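Local coordinates for protein laccase (PDB 3SQR) that oxidises hydroquinone-type substrates at copper centres while reducing dioxygen to water, and probably serves in lignin degradation and detoxification of lignin-derived products, at residues 260-265 / 312-317; 255-260 / 345-350. All blocks are in the same frame, centred on the assembly; numbering follows the deposited sequence.

Contact 1 (260-265 / 312-317); sequences GTKYRL and DVIVEA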
# COMPACT_ATOMS: atom_id res chain seq x y z
N GLY A 260 19.97 -5.97 24.10
CA GLY A 260 19.09 -6.99 24.69
C GLY A 260 17.59 -6.73 24.52
O GLY A 260 16.80 -7.58 24.87
N THR A 261 17.22 -5.60 23.93
CA THR A 261 15.80 -5.25 23.77
C THR A 261 15.29 -5.86 22.45
O THR A 261 16.02 -5.88 21.44
CB THR A 261 15.60 -3.75 23.76
OG1 THR A 261 16.12 -3.15 24.96
CG2 THR A 261 14.09 -3.34 23.68
N LYS A 262 14.05 -6.37 22.45
CA LYS A 262 13.42 -6.81 21.19
C LYS A 262 12.49 -5.69 20.69
O LYS A 262 11.66 -5.18 21.43
CB LYS A 262 12.65 -8.09 21.38
CG LYS A 262 13.52 -9.32 21.68
CD LYS A 262 12.54 -10.45 21.95
CE LYS A 262 13.23 -11.78 22.20
NZ LYS A 262 12.19 -12.76 22.67
N TYR A 263 12.68 -5.33 19.43
CA TYR A 263 11.99 -4.21 18.79
C TYR A 263 11.11 -4.72 17.66
O TYR A 263 11.52 -5.51 16.86
CB TYR A 263 12.95 -3.23 18.19
CG TYR A 263 13.78 -2.57 19.23
CD1 TYR A 263 13.33 -1.46 19.88
CD2 TYR A 263 15.05 -3.07 19.56
CE1 TYR A 263 14.03 -0.85 20.87
CE2 TYR A 263 15.79 -2.43 20.54
CZ TYR A 263 15.30 -1.33 21.18
OH TYR A 263 16.02 -0.65 22.17
N ARG A 264 9.89 -4.23 17.64
CA ARG A 264 9.00 -4.39 16.49
C ARG A 264 9.17 -3.18 15.56
O ARG A 264 9.09 -2.02 15.96
CB ARG A 264 7.56 -4.48 16.98
CG ARG A 264 6.58 -4.57 15.84
CD ARG A 264 5.21 -4.71 16.40
NE ARG A 264 4.27 -5.12 15.37
CZ ARG A 264 3.08 -5.63 15.67
NH1 ARG A 264 2.70 -5.84 16.93
NH2 ARG A 264 2.27 -5.95 14.68
N LEU A 265 9.54 -3.48 14.34
CA LEU A 265 9.67 -2.47 13.24
C LEU A 265 8.59 -2.79 12.23
O LEU A 265 8.40 -3.92 11.85
CB LEU A 265 11.00 -2.62 12.53
CG LEU A 265 12.27 -2.17 13.26
CD1 LEU A 265 12.42 -2.71 14.68
CD2 LEU A 265 13.49 -2.45 12.33
N ASP A 312 5.88 -6.79 9.39
CA ASP A 312 6.21 -6.50 10.75
C ASP A 312 7.34 -7.50 11.04
O ASP A 312 7.23 -8.69 10.73
CB ASP A 312 5.10 -6.75 11.73
CG ASP A 312 4.02 -5.70 11.70
OD1 ASP A 312 3.26 -5.78 10.76
OD2 ASP A 312 3.93 -4.84 12.59
N VAL A 313 8.41 -6.95 11.58
CA VAL A 313 9.55 -7.78 12.03
C VAL A 313 9.96 -7.42 13.44
O VAL A 313 9.84 -6.33 13.91
CB VAL A 313 10.76 -7.61 11.06
CG1 VAL A 313 10.33 -7.92 9.61
CG2 VAL A 313 11.32 -6.14 11.17
N ILE A 314 10.51 -8.43 14.12
CA ILE A 314 11.02 -8.23 15.44
C ILE A 314 12.53 -8.37 15.28
O ILE A 314 12.99 -9.31 14.62
CB ILE A 314 10.55 -9.29 16.42
CG1 ILE A 314 9.05 -9.23 16.62
CG2 ILE A 314 11.22 -9.06 17.83
CD1 ILE A 314 8.49 -7.91 16.98
N VAL A 315 13.23 -7.39 15.83
CA VAL A 315 14.70 -7.40 15.73
C VAL A 315 15.18 -7.34 17.18
O VAL A 315 14.83 -6.41 17.93
CB VAL A 315 15.28 -6.27 14.96
CG1 VAL A 315 16.81 -6.51 14.84
CG2 VAL A 315 14.70 -6.21 13.56
N GLU A 316 16.01 -8.32 17.54
CA GLU A 316 16.67 -8.32 18.84
C GLU A 316 18.04 -7.68 18.69
O GLU A 316 18.80 -8.00 17.75
CB GLU A 316 16.75 -9.75 19.42
CG GLU A 316 17.43 -9.77 20.74
CD GLU A 316 17.33 -11.14 21.37
OE1 GLU A 316 17.44 -12.12 20.61
OE2 GLU A 316 17.13 -11.20 22.61
N ALA A 317 18.26 -6.70 19.56
CA ALA A 317 19.42 -5.86 19.57
C ALA A 317 20.51 -6.69 20.33
O ALA A 317 20.90 -6.33 21.42
CB ALA A 317 19.14 -4.57 20.29

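Contact 2 (255-260 / 345-350); sequences LTFVEG and GILRYD. With SO4 (sulfate ion), chain M.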
# COMPACT_ATOMS: atom_id res chain seq x y z
N LEU A 255 17.94 5.02 13.97
CA LEU A 255 17.18 4.16 14.83
C LEU A 255 18.16 3.71 15.94
O LEU A 255 19.24 3.27 15.61
CB LEU A 255 16.73 2.91 14.05
CG LEU A 255 15.95 1.88 14.86
CD1 LEU A 255 14.77 2.44 15.72
CD2 LEU A 255 15.55 0.67 14.00
N THR A 256 17.78 3.93 17.17
CA THR A 256 18.60 3.56 18.35
C THR A 256 18.13 2.32 19.01
O THR A 256 16.94 2.20 19.35
CB THR A 256 18.60 4.70 19.32
OG1 THR A 256 19.20 5.79 18.66
CG2 THR A 256 19.42 4.32 20.59
N PHE A 257 19.05 1.38 19.24
CA PHE A 257 18.73 0.18 19.93
C PHE A 257 19.46 0.19 21.30
O PHE A 257 20.60 0.68 21.42
CB PHE A 257 19.20 -1.08 19.21
CG PHE A 257 18.32 -1.59 18.12
CD1 PHE A 257 17.06 -1.02 17.85
CD2 PHE A 257 18.75 -2.62 17.34
CE1 PHE A 257 16.29 -1.55 16.82
CE2 PHE A 257 17.97 -3.15 16.29
CZ PHE A 257 16.74 -2.60 16.06
N VAL A 258 18.75 -0.33 22.28
CA VAL A 258 19.26 -0.70 23.59
C VAL A 258 19.54 -2.21 23.62
O VAL A 258 18.73 -3.08 23.32
CB VAL A 258 18.25 -0.34 24.71
CG1 VAL A 258 18.80 -0.94 26.10
CG2 VAL A 258 18.04 1.16 24.80
N GLU A 259 20.76 -2.53 23.99
CA GLU A 259 21.22 -3.86 23.89
C GLU A 259 20.29 -4.82 24.68
O GLU A 259 19.86 -4.49 25.77
CB GLU A 259 22.69 -3.86 24.43
CG GLU A 259 23.24 -5.19 24.46
CD GLU A 259 23.81 -5.70 23.17
OE1 GLU A 259 24.46 -4.96 22.39
OE2 GLU A 259 23.66 -6.89 22.95
N GLY A 260 19.97 -5.97 24.10
CA GLY A 260 19.09 -6.99 24.69
C GLY A 260 17.59 -6.73 24.52
O GLY A 260 16.80 -7.58 24.87
N GLY A 345 19.98 3.83 6.00
CA GLY A 345 19.89 4.56 7.26
C GLY A 345 20.91 3.97 8.22
O GLY A 345 21.70 3.13 7.84
N ILE A 346 20.86 4.44 9.44
CA ILE A 346 21.81 4.08 10.48
C ILE A 346 21.13 3.62 11.72
O ILE A 346 20.23 4.31 12.29
CB ILE A 346 22.72 5.31 10.86
CG1 ILE A 346 23.50 5.81 9.66
CG2 ILE A 346 23.64 4.92 11.97
CD1 ILE A 346 24.28 7.13 9.92
N LEU A 347 21.53 2.42 12.17
CA LEU A 347 21.20 1.87 13.42
C LEU A 347 22.37 2.14 14.39
O LEU A 347 23.48 1.85 14.03
CB LEU A 347 21.06 0.38 13.29
CG LEU A 347 20.72 -0.33 14.60
CD1 LEU A 347 19.30 -0.03 15.02
CD2 LEU A 347 20.91 -1.82 14.42
N ARG A 348 22.07 2.71 15.54
CA ARG A 348 23.08 3.00 16.60
C ARG A 348 22.69 2.31 17.87
O ARG A 348 21.52 2.33 18.29
CB ARG A 348 23.15 4.48 16.86
CG ARG A 348 23.45 5.30 15.63
CD ARG A 348 23.81 6.69 16.07
NE ARG A 348 24.01 7.62 15.00
CZ ARG A 348 25.05 7.60 14.17
NH1 ARG A 348 26.00 6.68 14.28
NH2 ARG A 348 25.12 8.51 13.24
N TYR A 349 23.68 1.70 18.54
CA TYR A 349 23.46 1.20 19.90
C TYR A 349 23.85 2.26 20.89
O TYR A 349 23.54 2.16 22.08
CB TYR A 349 24.27 -0.07 20.12
CG TYR A 349 23.65 -1.37 19.64
CD1 TYR A 349 23.54 -1.65 18.28
CD2 TYR A 349 23.14 -2.30 20.53
CE1 TYR A 349 22.99 -2.82 17.84
CE2 TYR A 349 22.60 -3.51 20.08
CZ TYR A 349 22.52 -3.74 18.74
OH TYR A 349 22.02 -4.89 18.24
N ASP A 350 24.55 3.26 20.41
CA ASP A 350 24.88 4.39 21.23
C ASP A 350 24.49 5.63 20.45
O ASP A 350 25.14 6.00 19.46
CB ASP A 350 26.39 4.37 21.55
CG ASP A 350 26.85 5.63 22.28
OD1 ASP A 350 26.00 6.49 22.63
OD2 ASP A 350 28.08 5.75 22.50
S SO4 M . 21.99 10.77 14.47
O1 SO4 M . 22.56 12.07 14.81
O2 SO4 M . 20.67 11.01 13.89
O3 SO4 M . 22.81 10.09 13.48
O4 SO4 M . 21.89 9.96 15.69

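Contact 1 (260-265 / 312-317)
Asp-312 meets Arg-264 in a salt bridge carried by a single carboxylate oxygen: OD2 of Asp-312 lies 2.8 Å from NE and 2.9 Å from NH2 of Arg-264. The grip is side-on and OD2 sits in the guanidinium plane, but the two flat groups are turned 72° apart. NE reaches OD2 on its anti side but well out of the carboxylate plane, NH2 from above that plane, both from the same face. The arginine chain is extended to NE, with CG anti to the backbone N (chi1 176°). Thr-164 OG1 is also hydrogen-bonded to OD2, and Tyr-193 OH to Arg-264 NH1, giving this buried pair further polar partners.

Val-313 forms a hydrogen-bonded antiparallel pair with Leu-265, and its CG2 packs 3.8 Å from CB of Leu-265. Ile-314 stands at a non-hydrogen-bonded position, where its CD1 comes 3.6 Å from CB of Arg-264 while CG2 faces CB of Lys-262. Val-315 N donates to Tyr-263 O over 2.7 Å, and Val-315 CG2 touches CD2 of Leu-265. At Glu-316 the contact is aliphatic, CB and CG lying against CG of Lys-262; the charged ends stay apart, with OE2 of Glu-316 5.2 Å from NZ of Lys-262. Ala-317 N hydrogen-bonds to Thr-261 O, its O accepts from Gly-260 N, and its CB lies at the ring edge of Tyr-263, 4.0 Å from CE2.

Strand axes 153° apart and alternating pair types define a twisted antiparallel ladder between neighbouring strands inside a six-stranded sheet, as in the Greek-key beta-sandwich of a cupredoxin domain.

Contact 2 (255-260 / 345-350)
Phe-257 packs against Leu-347 with a ring face and against Tyr-349 with its CB and ring edge, just past the parallel ladder that joins strands 254-256 and 344-348, at the edge of a five-stranded sheet of a cupredoxin-type beta-sandwich. The parallel pairing rests on hydrogen bonds from Leu-255 N to Ile-346 O, Arg-348 N to Leu-255 O, and Phe-257 N to Arg-348 O, the last at 2.8 Å.

From the backbone outward, CB of Phe-257 lies over the face of Tyr-349, 4.2 Å from the ring centroid and 5° off its normal, a CH-pi contact. CG then stands beside the backbone N, anti to the carbonyl carbon (chi1 -83°), and with CD1 and CE1 it lies under CD1 of Leu-347. That methyl stands almost on the ring normal, 3.4 Å from the Phe-257 centroid, a CH-pi contact over the middle of the face. The ring edge at CD2 of Phe-257 is directed at the face of Tyr-349, a T-shaped pair with planes at 86°. CD2 and CE2 meet both methyls of Leu-347, and CZ at the tip still lies against CD1.

CD1 of Leu-347 also packs 3.9 Å from CG of Leu-255, the two leucines side by side. Glu-259 approaches the Tyr-349 ring obliquely, OE1 3.3 Å from CE2 of Tyr-349, while the Tyr-349 hydroxyl is hydrogen-bonded to His-283.

On the opposite sheet face from Leu-347, Arg-348 hydrogen-bonds to Ala-355 O through NH1 and holds a sulfate, probably from the crystallisation liquor, with its NH2 2.8 Å from sulfate O3.

How the contacts relate
Starting from the N-terminal side, the chain runs through 255-260, turns at Gly-260, which both contacts share, and continues into 260-265. Contact 1 closes first, when 312-317 returns after 46 intervening residues; contact 2 closes later, at 345-350, and so encloses contact 1. The two do not cross. Contact 1 belongs to the six-stranded sheet and contact 2 to the edge of the five-stranded sheet, so the turn between strands 254-256 and 262-269 passes from one sheet to the other. Side chains join them as well: the rings of Tyr-263 and Phe-257 stack, Tyr-263 OH lies 2.7 Å from Val-258 N, a probable hydrogen bond, and Tyr-349 packs on Ala-317.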